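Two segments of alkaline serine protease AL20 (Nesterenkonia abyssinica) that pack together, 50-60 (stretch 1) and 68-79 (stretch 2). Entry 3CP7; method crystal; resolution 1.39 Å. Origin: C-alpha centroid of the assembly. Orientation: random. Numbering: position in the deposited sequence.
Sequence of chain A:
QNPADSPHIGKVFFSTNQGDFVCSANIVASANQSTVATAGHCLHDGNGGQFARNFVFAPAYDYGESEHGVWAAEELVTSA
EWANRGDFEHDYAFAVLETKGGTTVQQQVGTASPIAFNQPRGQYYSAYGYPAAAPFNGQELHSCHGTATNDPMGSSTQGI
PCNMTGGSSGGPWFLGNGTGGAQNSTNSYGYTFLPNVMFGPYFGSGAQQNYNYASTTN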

# COMPACT_ATOMS: atom_id res chain seq x y z
N GLN A 50 11.96 2.55 4.96
CA GLN A 50 11.64 1.29 4.28
C GLN A 50 10.82 0.36 5.17
O GLN A 50 10.49 0.71 6.30
CB GLN A 50 12.92 0.59 3.81
CG GLN A 50 13.88 0.20 4.93
CD GLN A 50 15.22 -0.31 4.42
OE1 GLN A 50 15.40 -0.52 3.22
NE2 GLN A 50 16.16 -0.53 5.33
N PHE A 51 10.47 -0.82 4.65
CA PHE A 51 9.69 -1.78 5.43
C PHE A 51 10.53 -2.46 6.52
O PHE A 51 11.75 -2.61 6.38
CB PHE A 51 9.05 -2.85 4.53
CG PHE A 51 7.93 -2.32 3.69
CD1 PHE A 51 8.19 -1.72 2.46
CD2 PHE A 51 6.63 -2.40 4.13
CE1 PHE A 51 7.15 -1.22 1.67
CE2 PHE A 51 5.58 -1.92 3.36
CZ PHE A 51 5.83 -1.33 2.12
N ALA A 52 9.87 -2.84 7.60
CA ALA A 52 10.47 -3.66 8.64
C ALA A 52 10.91 -4.99 8.04
O ALA A 52 10.34 -5.48 7.06
CB ALA A 52 9.47 -3.89 9.77
N ARG A 53 11.94 -5.58 8.64
CA ARG A 53 12.42 -6.88 8.22
C ARG A 53 12.08 -7.92 9.26
O ARG A 53 11.98 -7.61 10.45
CB ARG A 53 13.93 -6.82 7.98
CG ARG A 53 14.31 -6.01 6.75
CD ARG A 53 15.81 -6.06 6.49
NE ARG A 53 16.51 -4.92 7.07
CZ ARG A 53 17.23 -4.96 8.19
NH1 ARG A 53 17.36 -6.08 8.89
NH2 ARG A 53 17.84 -3.86 8.61
N ASN A 54 11.87 -9.15 8.81
CA ASN A 54 11.61 -10.28 9.69
C ASN A 54 10.48 -10.05 10.69
O ASN A 54 10.57 -10.39 11.87
CB ASN A 54 12.90 -10.72 10.39
CG ASN A 54 13.96 -11.16 9.40
OD1 ASN A 54 13.64 -11.71 8.34
ND2 ASN A 54 15.21 -10.91 9.73
N PHE A 55 9.40 -9.46 10.18
CA PHE A 55 8.18 -9.26 10.95
C PHE A 55 7.57 -10.61 11.27
O PHE A 55 7.26 -11.40 10.37
CB PHE A 55 7.20 -8.39 10.15
CG PHE A 55 5.93 -8.02 10.88
CD1 PHE A 55 5.72 -6.71 11.30
CD2 PHE A 55 4.92 -8.96 11.08
CE1 PHE A 55 4.54 -6.34 11.95
CE2 PHE A 55 3.73 -8.61 11.73
CZ PHE A 55 3.54 -7.29 12.16
N VAL A 56 7.40 -10.87 12.56
CA VAL A 56 6.86 -12.13 13.04
C VAL A 56 5.76 -11.87 14.07
O VAL A 56 5.89 -10.98 14.91
CB VAL A 56 7.99 -13.00 13.66
CG1 VAL A 56 7.45 -14.12 14.50
CG2 VAL A 56 8.89 -13.56 12.57
N PHE A 57 4.70 -12.67 14.02
CA PHE A 57 3.55 -12.53 14.89
C PHE A 57 3.40 -13.79 15.74
O PHE A 57 3.43 -14.89 15.21
CB PHE A 57 2.28 -12.33 14.05
CG PHE A 57 1.00 -12.24 14.87
CD1 PHE A 57 0.02 -13.23 14.75
CD2 PHE A 57 0.76 -11.16 15.72
CE1 PHE A 57 -1.16 -13.14 15.48
CE2 PHE A 57 -0.42 -11.07 16.45
CZ PHE A 57 -1.37 -12.08 16.34
N ALA A 58 3.25 -13.60 17.05
CA ALA A 58 3.13 -14.70 18.00
C ALA A 58 1.78 -14.64 18.72
O ALA A 58 1.65 -13.93 19.72
CB ALA A 58 4.28 -14.66 19.01
N PRO A 59 0.78 -15.37 18.20
CA PRO A 59 -0.54 -15.35 18.84
C PRO A 59 -0.49 -15.86 20.28
O PRO A 59 0.19 -16.86 20.56
CB PRO A 59 -1.38 -16.31 17.99
CG PRO A 59 -0.59 -16.60 16.78
CD PRO A 59 0.83 -16.21 17.00
N ALA A 60 -1.18 -15.18 21.18
CA ALA A 60 -1.30 -15.63 22.57
C ALA A 60 0.05 -15.77 23.28
O ALA A 60 0.19 -16.57 24.21
CB ALA A 60 -2.11 -16.96 22.65
N HIS A 68 0.42 -21.95 19.40
CA HIS A 68 0.15 -21.49 18.04
C HIS A 68 1.41 -21.12 17.27
O HIS A 68 1.37 -20.96 16.05
CB HIS A 68 -0.86 -20.35 18.04
CG HIS A 68 -2.18 -20.72 18.63
ND1 HIS A 68 -2.92 -21.78 18.15
CD2 HIS A 68 -2.88 -20.20 19.66
CE1 HIS A 68 -4.03 -21.88 18.86
NE2 HIS A 68 -4.03 -20.93 19.78
N GLY A 69 2.52 -21.00 17.99
CA GLY A 69 3.81 -20.75 17.38
C GLY A 69 3.97 -19.34 16.88
O GLY A 69 3.32 -18.41 17.38
N VAL A 70 4.85 -19.18 15.90
CA VAL A 70 5.29 -17.87 15.43
C VAL A 70 5.10 -17.82 13.92
O VAL A 70 5.42 -18.78 13.22
CB VAL A 70 6.76 -17.61 15.85
CG1 VAL A 70 7.75 -18.45 15.05
CG2 VAL A 70 7.11 -16.16 15.73
N TRP A 71 4.56 -16.71 13.41
CA TRP A 71 4.13 -16.61 12.02
C TRP A 71 4.82 -15.46 11.30
O TRP A 71 4.68 -14.31 11.70
CB TRP A 71 2.60 -16.41 11.99
CG TRP A 71 1.87 -17.61 12.49
CD1 TRP A 71 1.82 -18.06 13.78
CD2 TRP A 71 1.15 -18.56 11.70
NE1 TRP A 71 1.09 -19.23 13.85
CE2 TRP A 71 0.66 -19.55 12.58
CE3 TRP A 71 0.85 -18.65 10.34
CZ2 TRP A 71 -0.11 -20.64 12.13
CZ3 TRP A 71 0.08 -19.72 9.89
CH2 TRP A 71 -0.38 -20.70 10.78
N ALA A 72 5.55 -15.77 10.23
CA ALA A 72 6.26 -14.74 9.47
C ALA A 72 5.32 -14.01 8.51
O ALA A 72 4.43 -14.61 7.92
CB ALA A 72 7.41 -15.36 8.68
N ALA A 73 5.55 -12.70 8.35
CA ALA A 73 4.81 -11.93 7.35
C ALA A 73 5.26 -12.23 5.93
O ALA A 73 6.46 -12.44 5.66
CB ALA A 73 4.95 -10.44 7.62
N GLU A 74 4.30 -12.26 5.01
CA GLU A 74 4.58 -12.33 3.58
C GLU A 74 4.37 -10.99 2.89
O GLU A 74 5.14 -10.62 2.01
CB GLU A 74 3.75 -13.41 2.91
CG GLU A 74 4.14 -14.80 3.34
CD GLU A 74 3.57 -15.89 2.45
OE1 GLU A 74 2.49 -15.69 1.84
OE2 GLU A 74 4.21 -16.96 2.38
N GLU A 75 3.30 -10.28 3.27
CA GLU A 75 3.03 -8.94 2.74
C GLU A 75 2.75 -7.98 3.88
O GLU A 75 1.79 -8.16 4.63
CB GLU A 75 1.83 -8.91 1.79
CG GLU A 75 2.07 -9.55 0.42
CD GLU A 75 1.67 -11.01 0.38
OE1 GLU A 75 1.01 -11.49 1.32
OE2 GLU A 75 2.02 -11.68 -0.62
N LEU A 76 3.59 -6.96 4.00
CA LEU A 76 3.33 -5.84 4.89
C LEU A 76 2.56 -4.80 4.09
O LEU A 76 2.99 -4.41 2.99
CB LEU A 76 4.64 -5.27 5.42
CG LEU A 76 5.54 -6.32 6.10
CD1 LEU A 76 6.92 -5.76 6.40
CD2 LEU A 76 4.87 -6.85 7.36
N VAL A 77 1.41 -4.39 4.63
CA VAL A 77 0.49 -3.48 3.93
C VAL A 77 0.30 -2.22 4.77
O VAL A 77 -0.51 -2.18 5.71
CB VAL A 77 -0.87 -4.14 3.62
CG1 VAL A 77 -1.73 -3.23 2.74
CG2 VAL A 77 -0.68 -5.52 2.94
N THR A 78 1.10 -1.21 4.45
CA THR A 78 1.08 0.06 5.16
C THR A 78 0.07 1.04 4.54
O THR A 78 -0.19 0.98 3.34
CB THR A 78 2.50 0.68 5.15
OG1 THR A 78 2.48 1.93 5.83
CG2 THR A 78 3.05 0.88 3.73
N SER A 79 -0.49 1.94 5.34
CA SER A 79 -1.26 3.03 4.78
C SER A 79 -0.33 3.90 3.94
O SER A 79 0.88 3.97 4.21
CB SER A 79 -1.90 3.87 5.88
OG SER A 79 -0.93 4.70 6.47
O HOH W 1 2.80 -17.59 19.99

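Two neighbouring segments of a chain often join by a short antiparallel ladder of backbone hydrogen bonds, which apolar side chains then extend past the point where the ladder stops. The pairing of residues 50-60 with 68-79 in the protease AL20 illustrates the principle compactly, burying 667 Å² in total, both sides summed.

The second stretch enters through His68, whose CB lies 4.0 Å from CG of Pro59, while Ala60 CB sits at the edge of the imidazole ring. The backbone of His68 serves its own stretch: its carbonyl O accepts a hydrogen bond from Trp71 NE1 at 2.8 Å, which ties the indole back over the preceding turn. Gly69 follows with a positive phi, a conformation that favours glycine. Its carbonyl O lies 3.3 Å from Pro59 CD. Pro59 N has no proton to donate to Gly69 O, and Gly69 N lies too far from Pro59 O, 5.4 Å, to bond to it; one water instead donates to both Pro59 O and Gly69 O, each at 2.8 Å, and bridges the two stretches.

At Val70 the chains draw close. Its CA makes a CA-H...O contact with Phe57 O at 3.5 Å, and its side chain neighbours that of Val56, though the modelled separation of the two is too short to be interpreted.

Trp71 carries two of the three direct hydrogen bonds between the stretches. Its N donates to Phe57 O and its O accepts from Phe57 N, both at 2.8 Å, the reciprocal pair expected of a hydrogen-bonded antiparallel bridge. The same Trp71 O receives a CA-H...O contact from Val56 CA at 3.4 Å. The side chains of Trp71 and Phe57 share one face of the sheet, but the end of the phenylalanine leads away; the indole instead meets the proline, with Trp71 CD1 3.8 Å from Pro59 CD. A flat, buried ring suits this place because it can cover apolar carbon while its one polar atom is satisfied by His68 O.

Ala72 pairs with Val56 without hydrogen bonds, their CA atoms 4.5 Å apart and their side chains on the other face, where both remain partly exposed. Ala73 then closes the ladder: its N donates to Phe55 O at 2.9 Å, with a nearly straight angle of 166°. Its small CB points toward stretch 1 and reaches Phe55 CD2 at 3.8 Å.

At Glu74 the chain turns a corner, and its side chain, like that of Glu75, points away from the partner. Beyond the corner, side chains take over. Leu76, with 97 Å² covered, contributes more than any other residue. Its CD2 lies over one face of the Phe55 ring, 4.2 Å from the centroid, in a CH-pi contact; its CD1 approaches Ala52 O at 3.5 Å, and its CB packs against Phe51 CD2 at 3.7 Å. A branched aliphatic chain can thus fill the space between two aromatic rings.

Val77 points away, as strand alternation predicts, and Thr78 turns back, its CG2 methyl 3.8 Å from Phe51 CE2. Ser79 lies beyond the contact and caps the helix that follows.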